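Amidase, hydantoinase/carbamoylase family (Paraburkholderia phymatum, PDB 6C0D) probably hydrolyses N-carbamoyl-L-amino acids, as a homodimeric, zinc-binding amidase of the peptidase M20 family. Local coordinates at residues V105-E110 with Q400-G405; S130-E135 with S140-R145; H345-A350 with G356-M361; A365-Q370 with M380-S385. One frame throughout, in Å; residues are numbered along the deposited sequence. Where two conformers were deposited one is given.

Interaction 1: V105-E110 with Q400-G405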
loop_
_atom_site.group_PDB
_atom_site.type_symbol
_atom_site.label_atom_id
_atom_site.label_comp_id
_atom_site.label_asym_id
_atom_site.label_seq_id
_atom_site.Cartn_x
_atom_site.Cartn_y
_atom_site.Cartn_z
ATOM N N VAL A 105 12.611 -32.179 16.889
ATOM C CA VAL A 105 13.987 -32.573 17.207
ATOM C C VAL A 105 14.033 -33.291 18.548
ATOM O O VAL A 105 14.621 -34.373 18.674
ATOM C CB VAL A 105 14.926 -31.350 17.208
ATOM C CG1 VAL A 105 16.336 -31.779 17.641
ATOM C CG2 VAL A 105 14.971 -30.696 15.816
ATOM N N ILE A 106 13.428 -32.683 19.581
ATOM C CA ILE A 106 13.487 -33.289 20.910
ATOM C C ILE A 106 12.578 -34.517 21.001
ATOM O O ILE A 106 12.921 -35.498 21.680
ATOM C CB ILE A 106 13.156 -32.248 21.988
ATOM C CG1 ILE A 106 14.137 -31.071 21.908
ATOM C CG2 ILE A 106 13.165 -32.885 23.387
ATOM C CD1 ILE A 106 15.609 -31.497 22.001
ATOM N N TYR A 107 11.427 -34.510 20.317
ATOM C CA TYR A 107 10.670 -35.759 20.199
ATOM C C TYR A 107 11.554 -36.872 19.649
ATOM O O TYR A 107 11.558 -37.993 20.162
ATOM C CB TYR A 107 9.454 -35.616 19.272
ATOM C CG TYR A 107 8.161 -35.058 19.842
ATOM C CD1 TYR A 107 8.141 -34.237 20.971
ATOM C CD2 TYR A 107 6.953 -35.326 19.203
ATOM C CE1 TYR A 107 6.940 -33.702 21.452
ATOM C CE2 TYR A 107 5.757 -34.799 19.668
ATOM C CZ TYR A 107 5.752 -33.992 20.794
ATOM O OH TYR A 107 4.565 -33.478 21.267
ATOM N N GLY A 108 12.295 -36.581 18.577
ATOM C CA GLY A 108 13.143 -37.613 17.995
ATOM C C GLY A 108 14.138 -38.157 19.002
ATOM O O GLY A 108 14.311 -39.369 19.132
ATOM N N LEU A 109 14.778 -37.264 19.755
ATOM C CA LEU A 109 15.722 -37.685 20.781
ATOM C C LEU A 109 15.045 -38.559 21.830
ATOM O O LEU A 109 15.562 -39.622 22.207
ATOM C CB LEU A 109 16.348 -36.442 21.430
ATOM C CG LEU A 109 17.411 -36.600 22.510
ATOM C CD1 LEU A 109 18.625 -37.327 21.941
ATOM C CD2 LEU A 109 17.805 -35.197 23.047
ATOM N N GLU A 110 13.888 -38.121 22.332
ATOM C CA GLU A 110 13.238 -38.894 23.385
ATOM C C GLU A 110 12.761 -40.235 22.855
ATOM O O GLU A 110 12.815 -41.249 23.561
ATOM C CB GLU A 110 12.057 -38.121 23.974
ATOM C CG GLU A 110 11.269 -38.928 25.018
ATOM C CD GLU A 110 12.107 -39.351 26.217
ATOM O OE1 GLU A 110 13.142 -38.699 26.503
ATOM O OE2 GLU A 110 11.735 -40.349 26.882
ATOM N N GLN A 400 0.817 -30.962 28.862
ATOM C CA GLN A 400 0.201 -32.278 28.696
ATOM C C GLN A 400 -0.032 -32.613 27.228
ATOM O O GLN A 400 -0.064 -33.792 26.854
ATOM C CB GLN A 400 -1.114 -32.345 29.480
ATOM C CG GLN A 400 -2.086 -31.222 29.135
ATOM C CD GLN A 400 -3.462 -31.452 29.712
ATOM O OE1 GLN A 400 -4.199 -32.316 29.245
ATOM N NE2 GLN A 400 -3.814 -30.685 30.743
ATOM N N HIS A 401 -0.204 -31.605 26.371
ATOM C CA HIS A 401 -0.352 -31.918 24.950
ATOM C C HIS A 401 0.998 -32.140 24.266
ATOM O O HIS A 401 1.085 -32.926 23.308
ATOM C CB HIS A 401 -1.150 -30.812 24.253
ATOM C CG HIS A 401 -2.526 -30.639 24.821
ATOM N ND1 HIS A 401 -3.269 -29.487 24.662
ATOM C CD2 HIS A 401 -3.284 -31.477 25.569
ATOM C CE1 HIS A 401 -4.421 -29.617 25.302
ATOM N NE2 HIS A 401 -4.462 -30.822 25.850
ATOM N N ILE A 402 2.053 -31.470 24.743
ATOM C CA ILE A 402 3.404 -31.804 24.274
ATOM C C ILE A 402 3.732 -33.260 24.602
ATOM O O ILE A 402 4.269 -34.003 23.769
ATOM C CB ILE A 402 4.437 -30.848 24.902
ATOM C CG1 ILE A 402 4.158 -29.400 24.492
ATOM C CG2 ILE A 402 5.878 -31.298 24.532
ATOM C CD1 ILE A 402 4.980 -28.355 25.282
ATOM N N VAL A 403 3.414 -33.680 25.827
ATOM C CA VAL A 403 3.659 -35.056 26.255
ATOM C C VAL A 403 2.832 -36.033 25.431
ATOM O O VAL A 403 3.342 -37.056 24.964
ATOM C CB VAL A 403 3.359 -35.199 27.761
ATOM C CG1 VAL A 403 3.343 -36.686 28.175
ATOM C CG2 VAL A 403 4.394 -34.415 28.564
ATOM N N LEU A 404 1.533 -35.758 25.263
ATOM C CA LEU A 404 0.698 -36.679 24.478
ATOM C C LEU A 404 1.208 -36.828 23.044
ATOM O O LEU A 404 1.263 -37.944 22.501
ATOM C CB LEU A 404 -0.759 -36.202 24.472
ATOM C CG LEU A 404 -1.709 -37.025 23.595
ATOM C CD1 LEU A 404 -1.776 -38.488 24.081
ATOM C CD2 LEU A 404 -3.120 -36.412 23.531
ATOM N N GLY A 405 1.595 -35.718 22.412
ATOM C CA GLY A 405 2.153 -35.804 21.066
ATOM C C GLY A 405 3.344 -36.745 21.002
ATOM O O GLY A 405 3.489 -37.526 20.053
#
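A buried helix-helix contact, carried almost entirely by one tyrosine, joins Y107 of helix 102-117 to I402 and G405 of helix 399-419. The two short segments run with their axes 11.4 Å apart and their N-to-C directions at 55°, and Y107 spans the gap. Its CG is anti to the carbonyl carbon (chi1 -84°), which sends the phenol away from helix 102-117 to the backbone of the other helix. At the far end, Y107 OH donates a weak hydrogen bond to I402 O at 2.6 Å, reaching a carbonyl in the first turn of helix 399-419. The same hydroxyl sits 3.4 Å from G405 CA. One turn further on, the ring itself rests against backbone, with Y107 CE2 3.4 Å from G405 C. Lacking a side chain, G405 leaves the phenol room for this approach. Both helices belong to the α/β catalytic domain of the M20 fold, where helices flank a central β-sheet, and helix 102-117 starts just after the zinc ligand D100. The Y107 side chain is about 8 Å from that of the zinc ligand H196. The one apolar side-chain meeting is between Y107 CE1 and the branch methyl I402 CG2, 4.0 Å apart, with the two side chains crossing at about a right angle. I402 leads away from the tyrosine and also packs on L25 of helix 18-30, which I106 touches as well. A turn beyond Y107, E110 forms salt bridges with R20 and R113.

Interaction 2: S130-E135 with S140-R145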
loop_
_atom_site.group_PDB
_atom_site.type_symbol
_atom_site.label_atom_id
_atom_site.label_comp_id
_atom_site.label_asym_id
_atom_site.label_seq_id
_atom_site.Cartn_x
_atom_site.Cartn_y
_atom_site.Cartn_z
ATOM N N SER A 130 18.471 -32.611 13.296
ATOM C CA SER A 130 18.085 -31.200 13.205
ATOM C C SER A 130 18.660 -30.661 11.899
ATOM O O SER A 130 19.859 -30.364 11.823
ATOM C CB SER A 130 18.583 -30.388 14.401
ATOM O OG SER A 130 18.323 -29.002 14.196
ATOM N N TRP A 131 17.817 -30.547 10.871
ATOM C CA TRP A 131 18.281 -30.066 9.572
ATOM C C TRP A 131 18.576 -28.576 9.638
ATOM O O TRP A 131 17.738 -27.796 10.097
ATOM C CB TRP A 131 17.226 -30.318 8.497
ATOM C CG TRP A 131 16.617 -31.681 8.531
ATOM C CD1 TRP A 131 15.316 -31.998 8.827
ATOM C CD2 TRP A 131 17.284 -32.923 8.273
ATOM N NE1 TRP A 131 15.133 -33.362 8.746
ATOM C CE2 TRP A 131 16.326 -33.953 8.418
ATOM C CE3 TRP A 131 18.602 -33.264 7.920
ATOM C CZ2 TRP A 131 16.637 -35.296 8.223
ATOM C CZ3 TRP A 131 18.917 -34.605 7.743
ATOM C CH2 TRP A 131 17.939 -35.604 7.892
ATOM N N ILE A 132 19.748 -28.167 9.140
ATOM C CA ILE A 132 20.134 -26.756 9.206
ATOM C C ILE A 132 19.227 -25.914 8.311
ATOM O O ILE A 132 18.819 -26.340 7.222
ATOM C CB ILE A 132 21.621 -26.583 8.816
ATOM C CG1 ILE A 132 22.103 -25.141 9.038
ATOM C CG2 ILE A 132 21.854 -26.965 7.347
ATOM C CD1 ILE A 132 22.117 -24.715 10.499
ATOM N N ASP A 133 18.890 -24.712 8.790
ATOM C CA ASP A 133 18.322 -23.619 7.987
ATOM C C ASP A 133 17.039 -23.996 7.246
ATOM O O ASP A 133 16.837 -23.632 6.085
ATOM C CB ASP A 133 19.352 -23.046 7.004
ATOM C CG ASP A 133 19.139 -21.555 6.763
ATOM O OD1 ASP A 133 18.523 -20.915 7.646
ATOM O OD2 ASP A 133 19.567 -21.018 5.708
ATOM N N GLU A 134 16.129 -24.661 7.949
ATOM C CA GLU A 134 14.787 -24.811 7.398
ATOM C C GLU A 134 14.153 -23.447 7.139
ATOM O O GLU A 134 13.416 -23.276 6.164
ATOM C CB GLU A 134 13.919 -25.640 8.346
ATOM C CG GLU A 134 12.541 -25.993 7.817
ATOM C CD GLU A 134 11.520 -24.889 8.038
ATOM O OE1 GLU A 134 11.768 -23.985 8.872
ATOM O OE2 GLU A 134 10.478 -24.915 7.353
ATOM N N GLU A 135 14.437 -22.463 7.996
ATOM C CA GLU A 135 13.810 -21.149 7.901
ATOM C C GLU A 135 14.458 -20.250 6.858
ATOM O O GLU A 135 13.920 -19.175 6.574
ATOM C CB GLU A 135 13.832 -20.455 9.270
ATOM C CG GLU A 135 13.170 -21.278 10.388
ATOM C CD GLU A 135 11.649 -21.179 10.377
ATOM O OE1 GLU A 135 11.088 -20.622 9.405
ATOM O OE2 GLU A 135 11.017 -21.649 11.355
ATOM N N SER A 140 16.788 -21.669 2.095
ATOM C CA SER A 140 15.740 -22.472 2.714
ATOM C C SER A 140 15.938 -23.959 2.441
ATOM O O SER A 140 16.285 -24.369 1.328
ATOM C CB SER A 140 14.363 -22.023 2.221
ATOM O OG SER A 140 14.048 -20.734 2.716
ATOM N N PHE A 141 15.728 -24.755 3.489
ATOM C CA PHE A 141 15.827 -26.223 3.470
ATOM C C PHE A 141 17.232 -26.704 3.107
ATOM O O PHE A 141 17.399 -27.808 2.578
ATOM C CB PHE A 141 14.798 -26.855 2.525
ATOM C CG PHE A 141 13.384 -26.378 2.744
ATOM C CD1 PHE A 141 12.673 -26.752 3.868
ATOM C CD2 PHE A 141 12.767 -25.559 1.804
ATOM C CE1 PHE A 141 11.366 -26.316 4.063
ATOM C CE2 PHE A 141 11.467 -25.111 1.994
ATOM C CZ PHE A 141 10.766 -25.494 3.126
ATOM N N LEU A 142 18.252 -25.892 3.404
ATOM C CA LEU A 142 19.626 -26.289 3.108
ATOM C C LEU A 142 19.935 -27.679 3.653
ATOM O O LEU A 142 20.531 -28.511 2.959
ATOM C CB LEU A 142 20.605 -25.263 3.686
ATOM C CG LEU A 142 22.096 -25.601 3.559
ATOM C CD1 LEU A 142 22.551 -25.595 2.098
ATOM C CD2 LEU A 142 22.949 -24.650 4.393
ATOM N N GLY A 143 19.500 -27.964 4.881
ATOM C CA GLY A 143 19.876 -29.224 5.504
ATOM C C GLY A 143 19.201 -30.430 4.875
ATOM O O GLY A 143 19.852 -31.444 4.590
ATOM N N SER A 144 17.881 -30.360 4.683
ATOM C CA SER A 144 17.200 -31.515 4.102
ATOM C C SER A 144 17.569 -31.690 2.630
ATOM O O SER A 144 17.677 -32.827 2.158
ATOM C CB SER A 144 15.681 -31.407 4.293
ATOM O OG SER A 144 15.175 -30.150 3.869
ATOM N N ARG A 145 17.807 -30.591 1.908
ATOM C CA ARG A 145 18.309 -30.683 0.538
ATOM C C ARG A 145 19.674 -31.361 0.498
ATOM O O ARG A 145 19.930 -32.225 -0.353
ATOM C CB ARG A 145 18.396 -29.283 -0.084
ATOM C CG ARG A 145 17.058 -28.647 -0.445
ATOM C CD ARG A 145 17.185 -27.117 -0.497
ATOM N NE ARG A 145 18.265 -26.670 -1.383
ATOM C CZ ARG A 145 18.931 -25.528 -1.234
ATOM N NH1 ARG A 145 18.636 -24.708 -0.230
ATOM N NH2 ARG A 145 19.901 -25.208 -2.085
HETATM O O HOH W 1 16.765 -27.923 6.099
HETATM O O HOH W 2 11.790 -21.691 4.694
#
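Backbone hydrogen bonds first tie I132 and D133 to the start of helix 142-148. G143 N donates to I132 O at 2.9 Å, with an N-H...O angle of 139° and the donor tilted from the carbonyl plane; F141 N makes a weak bond to D133 O at 3.0 Å. Two waters add bridges: one donates to I132 O while accepting from S144 N, and another donates to E134 O and lies 3.2 Å from S140 OG. Among the charged groups, R145 folds back so that NH1 reaches S140 O at 2.8 Å from above the carbonyl plane. The D133 carboxylate takes the backbone N-H groups of T137, F138 and S139 and also meets S42 OG, fixing the turn between the segments. The E134 carboxylate lies beside the F141 ring, OE2 3.7 Å from F141 CE1 and the planes 76° apart, the two side chains pointing the same way. Apolar contacts complete the set. I132 CG2, between its backbone N and carbonyl carbon, comes 3.5 Å from G143 CA and reaches L142 CD2 at 3.9 Å; a side chain at G143 would run into the backbone at W131 and I132. S144 CB lies over one face of the W131 indole, whose NE1 is bonded to Y192 OH. F141 occupies the N-cap position of the helix. The turn so closed presents the consecutive glutamates of the M20 zinc site: E134 comes about 4 Å from the bound zinc ion, and E135, beside the zinc ligands H89 and D100, is predicted to bind a second metal.

Interaction 3: H345-A350 with G356-M361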
loop_
_atom_site.group_PDB
_atom_site.type_symbol
_atom_site.label_atom_id
_atom_site.label_comp_id
_atom_site.label_asym_id
_atom_site.label_seq_id
_atom_site.Cartn_x
_atom_site.Cartn_y
_atom_site.Cartn_z
ATOM N N HIS A 345 0.072 -45.931 10.323
ATOM C CA HIS A 345 0.687 -46.175 11.633
ATOM C C HIS A 345 0.454 -45.011 12.590
ATOM O O HIS A 345 0.174 -45.225 13.777
ATOM C CB HIS A 345 2.193 -46.427 11.500
ATOM C CG HIS A 345 2.520 -47.764 10.908
ATOM N ND1 HIS A 345 2.324 -48.951 11.587
ATOM C CD2 HIS A 345 3.061 -48.093 9.711
ATOM C CE1 HIS A 345 2.723 -49.958 10.824
ATOM N NE2 HIS A 345 3.170 -49.465 9.680
ATOM N N LEU A 346 0.582 -43.772 12.103
ATOM C CA LEU A 346 0.310 -42.630 12.983
ATOM C C LEU A 346 -1.149 -42.636 13.431
ATOM O O LEU A 346 -1.441 -42.383 14.603
ATOM C CB LEU A 346 0.635 -41.308 12.283
ATOM C CG LEU A 346 2.109 -41.022 11.956
ATOM C CD1 LEU A 346 2.216 -39.732 11.162
ATOM C CD2 LEU A 346 2.919 -40.870 13.231
ATOM N N ALA A 347 -2.078 -42.909 12.503
ATOM C CA ALA A 347 -3.497 -42.893 12.853
ATOM C C ALA A 347 -3.830 -43.983 13.865
ATOM O O ALA A 347 -4.641 -43.765 14.778
ATOM C CB ALA A 347 -4.361 -43.047 11.592
ATOM N N GLN A 348 -3.238 -45.180 13.707
ATOM C CA GLN A 348 -3.474 -46.254 14.671
ATOM C C GLN A 348 -2.971 -45.865 16.056
ATOM O O GLN A 348 -3.657 -46.102 17.062
ATOM C CB GLN A 348 -2.818 -47.564 14.181
ATOM C CG GLN A 348 -3.596 -48.133 12.969
ATOM C CD GLN A 348 -2.777 -49.086 12.088
ATOM O OE1 GLN A 348 -1.564 -49.199 12.217
ATOM N NE2 GLN A 348 -3.457 -49.730 11.150
ATOM N N ALA A 349 -1.799 -45.236 16.131
ATOM C CA ALA A 349 -1.287 -44.804 17.433
ATOM C C ALA A 349 -2.143 -43.688 18.017
ATOM O O ALA A 349 -2.375 -43.644 19.238
ATOM C CB ALA A 349 0.163 -44.333 17.301
ATOM N N ALA A 350 -2.606 -42.770 17.161
ATOM C CA ALA A 350 -3.435 -41.667 17.642
ATOM C C ALA A 350 -4.762 -42.190 18.165
ATOM O O ALA A 350 -5.273 -41.713 19.185
ATOM C CB ALA A 350 -3.671 -40.646 16.520
ATOM N N GLY A 356 -10.845 -40.274 19.789
ATOM C CA GLY A 356 -11.767 -39.168 19.668
ATOM C C GLY A 356 -11.136 -37.792 19.664
ATOM O O GLY A 356 -11.875 -36.794 19.616
ATOM N N GLN A 357 -9.804 -37.697 19.699
ATOM C CA GLN A 357 -9.145 -36.395 19.763
ATOM C C GLN A 357 -8.073 -36.253 18.686
ATOM O O GLN A 357 -7.107 -35.509 18.860
ATOM C CB GLN A 357 -8.550 -36.162 21.157
ATOM C CG GLN A 357 -9.627 -36.167 22.254
ATOM C CD GLN A 357 -10.620 -35.022 22.164
ATOM O OE1 GLN A 357 -10.501 -34.111 21.331
ATOM N NE2 GLN A 357 -11.622 -35.052 23.050
ATOM N N TRP A 358 -8.217 -36.964 17.566
ATOM C CA TRP A 358 -7.260 -36.836 16.473
ATOM C C TRP A 358 -7.986 -36.707 15.138
ATOM O O TRP A 358 -9.161 -37.074 15.006
ATOM C CB TRP A 358 -6.289 -38.038 16.439
ATOM C CG TRP A 358 -6.952 -39.308 16.004
ATOM C CD1 TRP A 358 -7.654 -40.187 16.788
ATOM C CD2 TRP A 358 -6.997 -39.831 14.666
ATOM N NE1 TRP A 358 -8.140 -41.232 16.006
ATOM C CE2 TRP A 358 -7.745 -41.033 14.706
ATOM C CE3 TRP A 358 -6.479 -39.394 13.437
ATOM C CZ2 TRP A 358 -7.986 -41.812 13.558
ATOM C CZ3 TRP A 358 -6.715 -40.170 12.289
ATOM C CH2 TRP A 358 -7.474 -41.357 12.360
ATOM N N MET A 359 -7.285 -36.160 14.135
ATOM C CA MET A 359 -7.883 -36.059 12.800
ATOM C C MET A 359 -6.797 -36.093 11.731
ATOM O O MET A 359 -5.645 -35.735 11.977
ATOM C CB MET A 359 -8.703 -34.771 12.616
ATOM C CG MET A 359 -7.852 -33.493 12.792
ATOM S SD MET A 359 -8.796 -31.930 12.888
ATOM C CE MET A 359 -9.172 -31.696 11.169
ATOM N N HIS A 360 -7.188 -36.514 10.529
ATOM C CA HIS A 360 -6.372 -36.268 9.344
ATOM C C HIS A 360 -6.526 -34.815 8.906
ATOM O O HIS A 360 -7.600 -34.213 9.036
ATOM C CB HIS A 360 -6.801 -37.163 8.176
ATOM C CG HIS A 360 -6.430 -38.605 8.333
ATOM N ND1 HIS A 360 -7.307 -39.550 8.814
ATOM C CD2 HIS A 360 -5.289 -39.270 8.020
ATOM C CE1 HIS A 360 -6.717 -40.733 8.820
ATOM N NE2 HIS A 360 -5.490 -40.592 8.341
ATOM N N MET A 361 -5.453 -34.264 8.337
ATOM C CA MET A 361 -5.496 -32.871 7.883
ATOM C C MET A 361 -4.290 -32.589 7.002
ATOM O O MET A 361 -3.240 -33.210 7.181
ATOM C CB MET A 361 -5.481 -31.905 9.082
ATOM C CG MET A 361 -4.254 -32.167 9.982
ATOM S SD MET A 361 -4.279 -31.122 11.481
ATOM C CE MET A 361 -3.947 -29.515 10.768
#
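W358 holds CG between its backbone N and its carbonyl carbon (chi1 71°), and this rotation lays the indole against A347 and A350, one helical turn apart. The contact joins a helix to a sheet in the α/β catalytic domain of the M20 fold: helix 340-353 turns back into strand 358-363, and their short segments run nearly antiparallel, at 159°, with axes 9.1 Å apart. Strand 358-363 pairs in parallel with strand 210-227, and the indole also meets I210 and V212 of that strand. The helix meets the ring through two alanines. The A350 methyl makes a CH-pi contact over the face of the five-membered ring, with A350 CB 3.9 Å from its centroid and 26° off the normal. A347 O lies over the same face near the rim, while the A347 methyl meets the six-membered ring: A347 CB is 3.6 Å from W358 CH2. The polar end of the ring turns to the end of the helix, where NE1 bonds to D351 OD1. M359 points away from this helix and packs on helix 202-206. H360 closes the outer end of the patch, with CE1 in the plane of the indole at its edge and NE2 4.2 Å from A347 CB.

Interaction 4: A365-Q370 with M380-S385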
loop_
_atom_site.group_PDB
_atom_site.type_symbol
_atom_site.label_atom_id
_atom_site.label_comp_id
_atom_site.label_asym_id
_atom_site.label_seq_id
_atom_site.Cartn_x
_atom_site.Cartn_y
_atom_site.Cartn_z
ATOM N N ALA A 365 1.567 -25.358 5.706
ATOM C CA ALA A 365 2.891 -24.748 5.702
ATOM C C ALA A 365 3.921 -25.739 5.169
ATOM O O ALA A 365 3.700 -26.945 5.189
ATOM C CB ALA A 365 3.304 -24.309 7.115
ATOM N N SER A 366 5.065 -25.214 4.737
ATOM C CA SER A 366 6.140 -26.053 4.230
ATOM C C SER A 366 7.045 -26.523 5.369
ATOM O O SER A 366 7.139 -25.893 6.423
ATOM C CB SER A 366 6.954 -25.301 3.171
ATOM O OG SER A 366 7.445 -24.068 3.653
ATOM N N HIS A 367 7.718 -27.650 5.140
ATOM C CA HIS A 367 8.547 -28.311 6.147
ATOM C C HIS A 367 9.637 -29.102 5.441
ATOM O O HIS A 367 9.516 -29.419 4.260
ATOM C CB HIS A 367 7.754 -29.291 7.026
ATOM C CG HIS A 367 6.587 -28.667 7.721
ATOM N ND1 HIS A 367 6.737 -27.830 8.804
ATOM C CD2 HIS A 367 5.254 -28.743 7.480
ATOM C CE1 HIS A 367 5.546 -27.410 9.201
ATOM N NE2 HIS A 367 4.629 -27.956 8.421
ATOM N N ASP A 368 10.696 -29.432 6.186
ATOM C CA ASP A 368 11.724 -30.329 5.655
ATOM C C ASP A 368 11.126 -31.625 5.111
ATOM O O ASP A 368 11.662 -32.202 4.158
ATOM C CB ASP A 368 12.750 -30.661 6.739
ATOM C CG ASP A 368 13.635 -29.476 7.071
ATOM O OD1 ASP A 368 14.288 -28.957 6.151
ATOM O OD2 ASP A 368 13.651 -29.060 8.250
ATOM N N ALA A 369 10.022 -32.093 5.693
ATOM C CA ALA A 369 9.413 -33.341 5.235
ATOM C C ALA A 369 9.019 -33.280 3.764
ATOM O O ALA A 369 8.966 -34.318 3.095
ATOM C CB ALA A 369 8.181 -33.673 6.082
ATOM N N GLN A 370 8.712 -32.090 3.241
ATOM C CA GLN A 370 8.340 -32.030 1.832
ATOM C C GLN A 370 9.531 -32.342 0.931
ATOM O O GLN A 370 9.347 -32.832 -0.192
ATOM C CB GLN A 370 7.751 -30.658 1.487
ATOM C CG GLN A 370 8.762 -29.593 1.222
ATOM C CD GLN A 370 8.122 -28.226 1.163
ATOM O OE1 GLN A 370 7.108 -27.997 1.811
ATOM N NE2 GLN A 370 8.709 -27.316 0.388
ATOM N N MET A 380 4.192 -36.785 8.837
ATOM C CA MET A 380 4.216 -35.748 9.865
ATOM C C MET A 380 3.089 -35.952 10.866
ATOM O O MET A 380 2.005 -36.428 10.522
ATOM C CB MET A 380 4.077 -34.334 9.260
ATOM C CG MET A 380 5.252 -33.955 8.372
ATOM S SD MET A 380 5.214 -32.171 7.988
ATOM C CE MET A 380 5.810 -31.461 9.535
ATOM N N LEU A 381 3.348 -35.527 12.104
ATOM C CA LEU A 381 2.360 -35.569 13.174
ATOM C C LEU A 381 2.280 -34.178 13.776
ATOM O O LEU A 381 3.317 -33.619 14.142
ATOM C CB LEU A 381 2.769 -36.584 14.254
ATOM C CG LEU A 381 1.710 -36.834 15.333
ATOM C CD1 LEU A 381 0.630 -37.733 14.722
ATOM C CD2 LEU A 381 2.331 -37.487 16.562
ATOM N N PHE A 382 1.062 -33.628 13.895
ATOM C CA PHE A 382 0.861 -32.279 14.427
ATOM C C PHE A 382 0.303 -32.313 15.855
ATOM O O PHE A 382 -0.502 -33.186 16.195
ATOM C CB PHE A 382 -0.123 -31.483 13.561
ATOM C CG PHE A 382 0.482 -30.872 12.313
ATOM C CD1 PHE A 382 1.847 -30.951 12.064
ATOM C CD2 PHE A 382 -0.330 -30.239 11.384
ATOM C CE1 PHE A 382 2.389 -30.379 10.917
ATOM C CE2 PHE A 382 0.210 -29.643 10.238
ATOM C CZ PHE A 382 1.571 -29.715 10.017
ATOM N N VAL A 383 0.751 -31.355 16.668
ATOM C CA VAL A 383 0.110 -31.035 17.943
ATOM C C VAL A 383 -0.339 -29.586 17.876
ATOM O O VAL A 383 0.257 -28.771 17.156
ATOM C CB VAL A 383 1.032 -31.261 19.153
ATOM C CG1 VAL A 383 1.383 -32.738 19.283
ATOM C CG2 VAL A 383 2.274 -30.384 19.073
ATOM N N PRO A 384 -1.409 -29.208 18.578
ATOM C CA PRO A 384 -1.911 -27.840 18.428
ATOM C C PRO A 384 -0.998 -26.838 19.110
ATOM O O PRO A 384 -0.292 -27.148 20.073
ATOM C CB PRO A 384 -3.288 -27.873 19.110
ATOM C CG PRO A 384 -3.237 -29.049 20.021
ATOM C CD PRO A 384 -2.281 -30.029 19.439
ATOM N N SER A 385 -1.081 -25.604 18.639
ATOM C CA SER A 385 -0.485 -24.482 19.346
ATOM C C SER A 385 -1.509 -23.352 19.426
ATOM O O SER A 385 -2.337 -23.179 18.524
ATOM C CB SER A 385 0.815 -24.029 18.664
ATOM O OG SER A 385 1.821 -23.709 19.604
#
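An extended approach through H367 turns into helix 368-372, with Q370 N bonded to H367 O, and sets A369 CA 7.4 Å from M380 CA on strand 378-384. M380 bends at its last torsion (chi3 76°), which carries its methyl over one face of the H367 imidazole: M380 CE is 3.5 Å from the ring centroid and 19° off the normal. The sulfur comes in obliquely, SD lying 4.1 Å from that centroid. Lower down the thioether chain, M380 CG packs against A369 CB at 3.7 Å. F382 and H367 extend toward each other from opposite directions, F382 CZ 3.9 Å from H367 NE2, which lies at the edge of the phenyl ring; the two ring planes are oblique, at 68°. No hydrogen bond crosses between the segments. H367 NE2 has a weak one to S363 OG, and the imidazole also meets the ring of the zinc ligand H196. From segment 380-385 the imidazole thus receives apolar contact alone, over one face and near NE2, which is consistent with limiting its tilt beside the metal site, about 4 Å from the bound zinc ion.

All four contacts lie in the zinc-binding catalytic domain. Interaction 1 brings together segments 290 residues apart, and interactions 2, 3 and 4 follow in series within the loop it closes. Interaction 4 is the hub, 14 Å centre to centre from each of the others: V383 packs on Y107 and G405 of interaction 1, L346 and M361 of interaction 3 reach M380 and F382, and D368 and the S144 hydroxyl of interaction 2 form a probable hydrogen bond (OG to OD1, 2.7 Å). Interactions 2 and 3, 27 Å apart, do not touch. Strand 378-384 thus touches helices 102-117, 399-419 and 340-353, while segment 365-370 carries the link to interaction 2 at the zinc site.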